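Glyco_hydro_cc domain-containing protein (Pseudomonas viridiflava, PDB 6UAV) probably hydrolyses internal beta-1,3 linkages of beta-1,3-glucans, as a family GH128 (subgroup II) endo-beta-1,3-glucanase with a TIM-barrel catalytic core. Local coordinates at residues A[115-120]-A[154-159]; A[135-140]-A[174-179]. All blocks are in the same frame, centred on the assembly; numbering follows the deposited sequence. Where two conformers were deposited one is given.

Interaction 1 (A[115-120]-A[154-159])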
loop_
_atom_site.group_PDB
_atom_site.type_symbol
_atom_site.label_atom_id
_atom_site.label_comp_id
_atom_site.label_asym_id
_atom_site.label_seq_id
_atom_site.Cartn_x
_atom_site.Cartn_y
_atom_site.Cartn_z
ATOM N N LYS A 115 -7.347 -12.026 3.401
ATOM C CA LYS A 115 -5.929 -12.419 3.190
ATOM C C LYS A 115 -5.098 -11.324 3.846
ATOM O O LYS A 115 -5.566 -10.116 3.883
ATOM C CB LYS A 115 -5.639 -12.500 1.708
ATOM C CG LYS A 115 -6.325 -13.595 0.930
ATOM C CD LYS A 115 -6.108 -14.940 1.411
ATOM C CE LYS A 115 -6.840 -15.955 0.564
ATOM N NZ LYS A 115 -6.725 -17.297 1.175
ATOM N N LEU A 116 -3.964 -11.679 4.388
ATOM C CA LEU A 116 -3.103 -10.697 5.053
ATOM C C LEU A 116 -2.104 -10.176 4.018
ATOM O O LEU A 116 -1.357 -10.954 3.458
ATOM C CB LEU A 116 -2.413 -11.345 6.228
ATOM C CG LEU A 116 -3.313 -11.876 7.335
ATOM C CD1 LEU A 116 -2.440 -12.450 8.440
ATOM C CD2 LEU A 116 -4.212 -10.779 7.936
ATOM N N VAL A 117 -2.054 -8.852 3.862
ATOM C CA VAL A 117 -1.148 -8.146 2.937
ATOM C C VAL A 117 -0.186 -7.314 3.769
ATOM O O VAL A 117 -0.535 -6.228 4.218
ATOM C CB VAL A 117 -1.963 -7.326 1.941
ATOM C CG1 VAL A 117 -1.034 -6.598 0.971
ATOM C CG2 VAL A 117 -2.952 -8.211 1.189
ATOM N N GLY A 118 1.042 -7.764 3.902
ATOM C CA GLY A 118 2.016 -7.021 4.709
ATOM C C GLY A 118 2.993 -8.002 5.339
ATOM O O GLY A 118 2.917 -9.186 5.071
ATOM N N PRO A 119 3.899 -7.554 6.214
ATOM C CA PRO A 119 4.098 -6.152 6.519
ATOM C C PRO A 119 4.491 -5.340 5.269
ATOM O O PRO A 119 5.036 -5.892 4.349
ATOM C CB PRO A 119 5.217 -6.189 7.583
ATOM C CG PRO A 119 5.152 -7.551 8.121
ATOM C CD PRO A 119 4.839 -8.407 6.923
ATOM N N ALA A 120 4.268 -4.039 5.348
ATOM C CA ALA A 120 4.642 -3.079 4.274
ATOM C C ALA A 120 6.042 -2.588 4.549
ATOM O O ALA A 120 6.260 -1.828 5.533
ATOM C CB ALA A 120 3.660 -1.946 4.199
ATOM N N ILE A 154 1.543 -15.201 5.527
ATOM C CA ILE A 154 1.746 -14.002 4.679
ATOM C C ILE A 154 1.139 -14.366 3.347
ATOM O O ILE A 154 1.661 -15.254 2.672
ATOM C CB ILE A 154 3.217 -13.576 4.573
ATOM C CG1 ILE A 154 3.818 -13.137 5.922
ATOM C CG2 ILE A 154 3.298 -12.408 3.556
ATOM C CD1 ILE A 154 5.285 -12.786 5.799
ATOM N N ASP A 155 0.020 -13.752 3.010
ATOM C CA ASP A 155 -0.641 -14.003 1.707
ATOM C C ASP A 155 0.077 -13.164 0.633
ATOM O O ASP A 155 0.376 -13.732 -0.472
ATOM C CB ASP A 155 -2.145 -13.787 1.827
ATOM C CG ASP A 155 -2.787 -14.746 2.806
ATOM O OD1 ASP A 155 -2.764 -16.014 2.511
ATOM O OD2 ASP A 155 -3.194 -14.258 3.915
ATOM N N TYR A 156 0.392 -11.915 0.953
ATOM C CA TYR A 156 1.150 -11.000 0.060
ATOM C C TYR A 156 2.057 -10.222 0.959
ATOM O O TYR A 156 1.557 -9.786 1.998
ATOM C CB TYR A 156 0.250 -9.969 -0.646
ATOM C CG TYR A 156 -0.675 -10.605 -1.630
ATOM C CD1 TYR A 156 -1.805 -11.265 -1.230
ATOM C CD2 TYR A 156 -0.356 -10.585 -2.974
ATOM C CE1 TYR A 156 -2.600 -11.909 -2.158
ATOM C CE2 TYR A 156 -1.170 -11.201 -3.904
ATOM C CZ TYR A 156 -2.298 -11.852 -3.490
ATOM O OH TYR A 156 -3.026 -12.496 -4.461
ATOM N N LEU A 157 3.278 -9.975 0.524
ATOM C CA LEU A 157 4.105 -8.928 1.157
ATOM C C LEU A 157 3.653 -7.574 0.604
ATOM O O LEU A 157 3.038 -7.510 -0.472
ATOM C CB LEU A 157 5.579 -9.160 0.868
ATOM C CG LEU A 157 6.227 -10.265 1.716
ATOM C CD1 LEU A 157 7.624 -10.559 1.179
ATOM C CD2 LEU A 157 6.295 -9.877 3.209
ATOM N N ALA A 158 3.961 -6.499 1.308
ATOM C CA ALA A 158 3.673 -5.148 0.794
ATOM C C ALA A 158 4.998 -4.400 0.750
ATOM O O ALA A 158 5.908 -4.706 1.519
ATOM C CB ALA A 158 2.570 -4.431 1.526
ATOM N N PHE A 159 5.074 -3.420 -0.144
ATOM C CA PHE A 159 6.314 -2.675 -0.336
ATOM C C PHE A 159 5.977 -1.232 -0.687
ATOM O O PHE A 159 4.992 -0.977 -1.365
ATOM C CB PHE A 159 7.136 -3.366 -1.424
ATOM C CG PHE A 159 8.576 -2.923 -1.382
ATOM C CD1 PHE A 159 9.330 -3.151 -0.253
ATOM C CD2 PHE A 159 9.168 -2.250 -2.427
ATOM C CE1 PHE A 159 10.639 -2.711 -0.159
ATOM C CE2 PHE A 159 10.474 -1.812 -2.324
ATOM C CZ PHE A 159 11.201 -2.044 -1.194
HETATM O O HOH W 1 -4.435 -17.612 3.572
#

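Interaction 2 (A[135-140]-A[174-179])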
loop_
_atom_site.group_PDB
_atom_site.type_symbol
_atom_site.label_atom_id
_atom_site.label_comp_id
_atom_site.label_asym_id
_atom_site.label_seq_id
_atom_site.Cartn_x
_atom_site.Cartn_y
_atom_site.Cartn_z
ATOM N N TRP A 135 15.002 -7.366 8.382
ATOM C CA TRP A 135 13.801 -7.280 9.250
ATOM C C TRP A 135 12.915 -8.506 9.006
ATOM O O TRP A 135 12.505 -9.162 9.993
ATOM C CB TRP A 135 13.115 -5.903 9.087
ATOM C CG TRP A 135 12.015 -5.665 10.089
ATOM C CD1 TRP A 135 12.125 -4.962 11.242
ATOM C CD2 TRP A 135 10.732 -6.289 10.109
ATOM N NE1 TRP A 135 10.947 -5.029 11.946
ATOM C CE2 TRP A 135 10.062 -5.857 11.275
ATOM C CE3 TRP A 135 10.043 -7.138 9.216
ATOM C CZ2 TRP A 135 8.793 -6.293 11.627
ATOM C CZ3 TRP A 135 8.763 -7.540 9.534
ATOM C CH2 TRP A 135 8.151 -7.120 10.725
ATOM N N LEU A 136 12.619 -8.834 7.767
ATOM C CA LEU A 136 11.716 -9.963 7.467
ATOM C C LEU A 136 12.331 -11.284 7.888
ATOM O O LEU A 136 11.577 -12.118 8.416
ATOM C CB LEU A 136 11.351 -9.997 5.987
ATOM C CG LEU A 136 10.347 -8.944 5.485
ATOM C CD1 LEU A 136 10.364 -8.909 3.972
ATOM C CD2 LEU A 136 8.958 -9.222 6.012
ATOM N N ASP A 137 13.629 -11.513 7.680
ATOM C CA ASP A 137 14.286 -12.739 8.170
ATOM C C ASP A 137 14.027 -12.881 9.671
ATOM O O ASP A 137 13.668 -14.001 10.141
ATOM C CB ASP A 137 15.766 -12.753 7.861
ATOM C CG ASP A 137 16.122 -13.049 6.420
ATOM O OD1 ASP A 137 15.173 -13.421 5.625
ATOM O OD2 ASP A 137 17.337 -12.956 6.123
ATOM N N ALA A 138 14.257 -11.804 10.404
ATOM C CA ALA A 138 14.148 -11.835 11.870
ATOM C C ALA A 138 12.699 -12.079 12.282
ATOM O O ALA A 138 12.474 -12.826 13.261
ATOM C CB ALA A 138 14.669 -10.559 12.435
ATOM N N PHE A 139 11.745 -11.437 11.590
ATOM C CA PHE A 139 10.302 -11.609 11.890
ATOM C C PHE A 139 9.906 -13.058 11.639
ATOM O O PHE A 139 9.264 -13.677 12.531
ATOM C CB PHE A 139 9.513 -10.642 10.988
ATOM C CG PHE A 139 8.055 -10.937 10.870
ATOM C CD1 PHE A 139 7.220 -10.870 11.971
ATOM C CD2 PHE A 139 7.539 -11.355 9.660
ATOM C CE1 PHE A 139 5.882 -11.189 11.847
ATOM C CE2 PHE A 139 6.194 -11.670 9.528
ATOM C CZ PHE A 139 5.364 -11.565 10.629
ATOM N N TYR A 140 10.325 -13.634 10.524
ATOM C CA TYR A 140 10.062 -15.062 10.242
ATOM C C TYR A 140 10.675 -15.948 11.348
ATOM O O TYR A 140 10.016 -16.835 11.889
ATOM C CB TYR A 140 10.656 -15.459 8.891
ATOM C CG TYR A 140 9.712 -15.432 7.713
ATOM C CD1 TYR A 140 9.447 -14.226 7.065
ATOM C CD2 TYR A 140 9.152 -16.586 7.207
ATOM C CE1 TYR A 140 8.665 -14.169 5.932
ATOM C CE2 TYR A 140 8.353 -16.541 6.078
ATOM C CZ TYR A 140 8.126 -15.334 5.450
ATOM O OH TYR A 140 7.336 -15.258 4.352
ATOM N N SER A 174 11.670 -11.226 -3.658
ATOM C CA SER A 174 11.014 -12.454 -4.165
ATOM C C SER A 174 11.551 -13.671 -3.408
ATOM O O SER A 174 10.835 -14.706 -3.410
ATOM C CB SER A 174 11.120 -12.606 -5.655
ATOM O OG SER A 174 12.446 -12.714 -6.118
ATOM N N ARG A 175 12.724 -13.541 -2.731
ATOM C CA ARG A 175 13.333 -14.692 -2.020
ATOM C C ARG A 175 12.309 -15.346 -1.086
ATOM O O ARG A 175 12.485 -16.527 -0.793
ATOM C CB ARG A 175 14.555 -14.263 -1.219
ATOM C CG ARG A 175 14.275 -13.214 -0.167
ATOM C CD ARG A 175 15.499 -12.435 0.235
ATOM N NE ARG A 175 16.307 -13.361 0.967
ATOM C CZ ARG A 175 17.636 -13.401 0.960
ATOM N NH1 ARG A 175 18.339 -12.540 0.238
ATOM N NH2 ARG A 175 18.244 -14.346 1.676
ATOM N N TYR A 176 11.253 -14.624 -0.654
ATOM C CA TYR A 176 10.252 -15.172 0.310
ATOM C C TYR A 176 9.216 -16.012 -0.446
ATOM O O TYR A 176 8.398 -16.661 0.215
ATOM C CB TYR A 176 9.625 -14.060 1.163
ATOM C CG TYR A 176 10.673 -13.363 1.989
ATOM C CD1 TYR A 176 11.228 -13.984 3.103
ATOM C CD2 TYR A 176 11.224 -12.183 1.574
ATOM C CE1 TYR A 176 12.247 -13.399 3.824
ATOM C CE2 TYR A 176 12.228 -11.563 2.294
ATOM C CZ TYR A 176 12.753 -12.181 3.412
ATOM O OH TYR A 176 13.785 -11.615 4.088
ATOM N N GLY A 177 9.193 -15.944 -1.772
ATOM C CA GLY A 177 8.235 -16.738 -2.581
ATOM C C GLY A 177 6.818 -16.176 -2.465
ATOM O O GLY A 177 5.829 -16.919 -2.716
ATOM N N LYS A 178 6.686 -14.905 -2.091
ATOM C CA LYS A 178 5.390 -14.241 -1.904
ATOM C C LYS A 178 5.163 -13.166 -2.966
ATOM O O LYS A 178 6.089 -12.405 -3.334
ATOM C CB LYS A 178 5.389 -13.520 -0.562
ATOM C CG LYS A 178 5.531 -14.417 0.653
ATOM C CD LYS A 178 4.534 -15.591 0.711
ATOM C CE LYS A 178 4.744 -16.351 2.007
ATOM N NZ LYS A 178 3.605 -17.238 2.300
ATOM N N PRO A 179 3.920 -13.080 -3.488
ATOM C CA PRO A 179 3.527 -11.956 -4.333
ATOM C C PRO A 179 3.331 -10.691 -3.486
ATOM O O PRO A 179 3.431 -10.705 -2.256
ATOM C CB PRO A 179 2.239 -12.438 -4.980
ATOM C CG PRO A 179 1.650 -13.283 -3.900
ATOM C CD PRO A 179 2.824 -14.049 -3.318
HETATM O O HOH W 2 15.610 -14.778 3.390
HETATM O O HOH W 3 4.893 -17.135 5.072
HETATM O O HOH W 4 8.209 -17.188 2.767
#

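Interaction 1 (A[115-120]-A[154-159])
Asp155 OD2 takes the backbone N-H of Leu116 in a short, nearly straight hydrogen bond (2.7 Å, 168° at the hydrogen), using its anti lone pair; Gln153 NE2 is a second donor to the same oxygen. The other oxygen, Asp155 OD1, accepts from a water (2.5 Å) that weakly links it to Lys115 NZ. The Lys115 side chain, bent at chi2, crosses that of Asp155 at about a right angle, its CD 3.6 Å from Asp155 CG, with NZ too far from OD1 for a salt bridge. Beyond the Asp155 carboxylate, strands 115-120 and 156-159 pair in parallel. Leu116 O accepts from Tyr156 N, with a weaker bond from Asp155 N, and Gly118 N donates to Tyr156 O over 2.8 Å. The register then slips by one residue, a beta bulge at Gly118 and the cis-proline Pro119: Ala158 N reaches Pro119 O from above the carbonyl plane, off its lone pairs. Gly118 sits at phi 149°, where a CB would strike the preceding carbonyl oxygen. On the face holding Val117, Tyr156, Ala158 and Ala120, Val117 lies alongside Tyr156, both methyls near its CB. There Ala120 CB meets Ala158 CB at 3.8 Å. Strands 115-121 and 156-161, neighbours in the sheet, are joined by helix 132-146 in a beta-alpha-beta unit of the eight-stranded TIM barrel.

Interaction 2 (A[135-140]-A[174-179])
Tyr176 leaves the loop after helix 166-173 with its CB aimed at helix 132-146 and CG anti to the carbonyl carbon (chi1 -62°), which lays the ring across the residues Leu136, Asp137 and Tyr140. Its CB lies loosely near the phenol oxygen of Tyr140. One step out, Tyr176 CD1 packs on Tyr140 CE1 at 3.8 Å; the two ring planes are only 21° apart, but the rings are slid so far that they barely overlap. On the same side of the ring, toward CE2 and the hydroxyl, lies Leu136, whose CD1 approaches Tyr176 CE2 to 3.7 Å while its CB sits close to CZ and the hydroxyl. Arg175 CG rests over the opposite face, offset toward the rim. At the tip, Tyr176 OH donates to Asp137 OD1 over 2.7 Å. This oxygen lies at the edge of the phenol ring, near its plane, whereas the hydroxyl meets the carboxylate from above its plane. Water 2 also donates to Asp137 OD1 and accepts from Arg175 NE (2.9 Å), so the acid, the phenol and the guanidinium are tied together although the nearby charges of Asp137 and Arg175 are not in contact. At the backbone end of Tyr176, water 4 donates to its carbonyl O and bonds Tyr140 OH, each at 2.6 Å. Lys178 comes tip to tip with Tyr140, CE 3.7 Å from OH, but sends NZ to Ile154 O, with only a weak link through water 3 back to Tyr140 OH. The arrangement is peripheral packing of a TIM barrel: an outer helix and the loop leading into strand 180-185 meet beside strand 156-161, joined by Tyr176 packing on Leu136 and Tyr140, its bond to Asp137, and bridging waters.

Interaction 1 is a buried contact within the barrel wall, and interaction 2 a surface contact farther out, their centres about 10 Å apart. The first rests mainly on backbone bonds between strands, with one carboxylate gripping a backbone N-H; the second relies on side chains and bridging waters, without a backbone bond between its segments. Helix 132-146 connects the two strands of interaction 1 and supplies one half of interaction 2, so the segments alternate along the chain. The contacts touch directly: Leu157 N probably bonds Pro179 O, carrying the pairing on toward strand 180-185. Pro179 also packs on the Tyr156 ring, and Tyr140 OH touches Ile154 CD1.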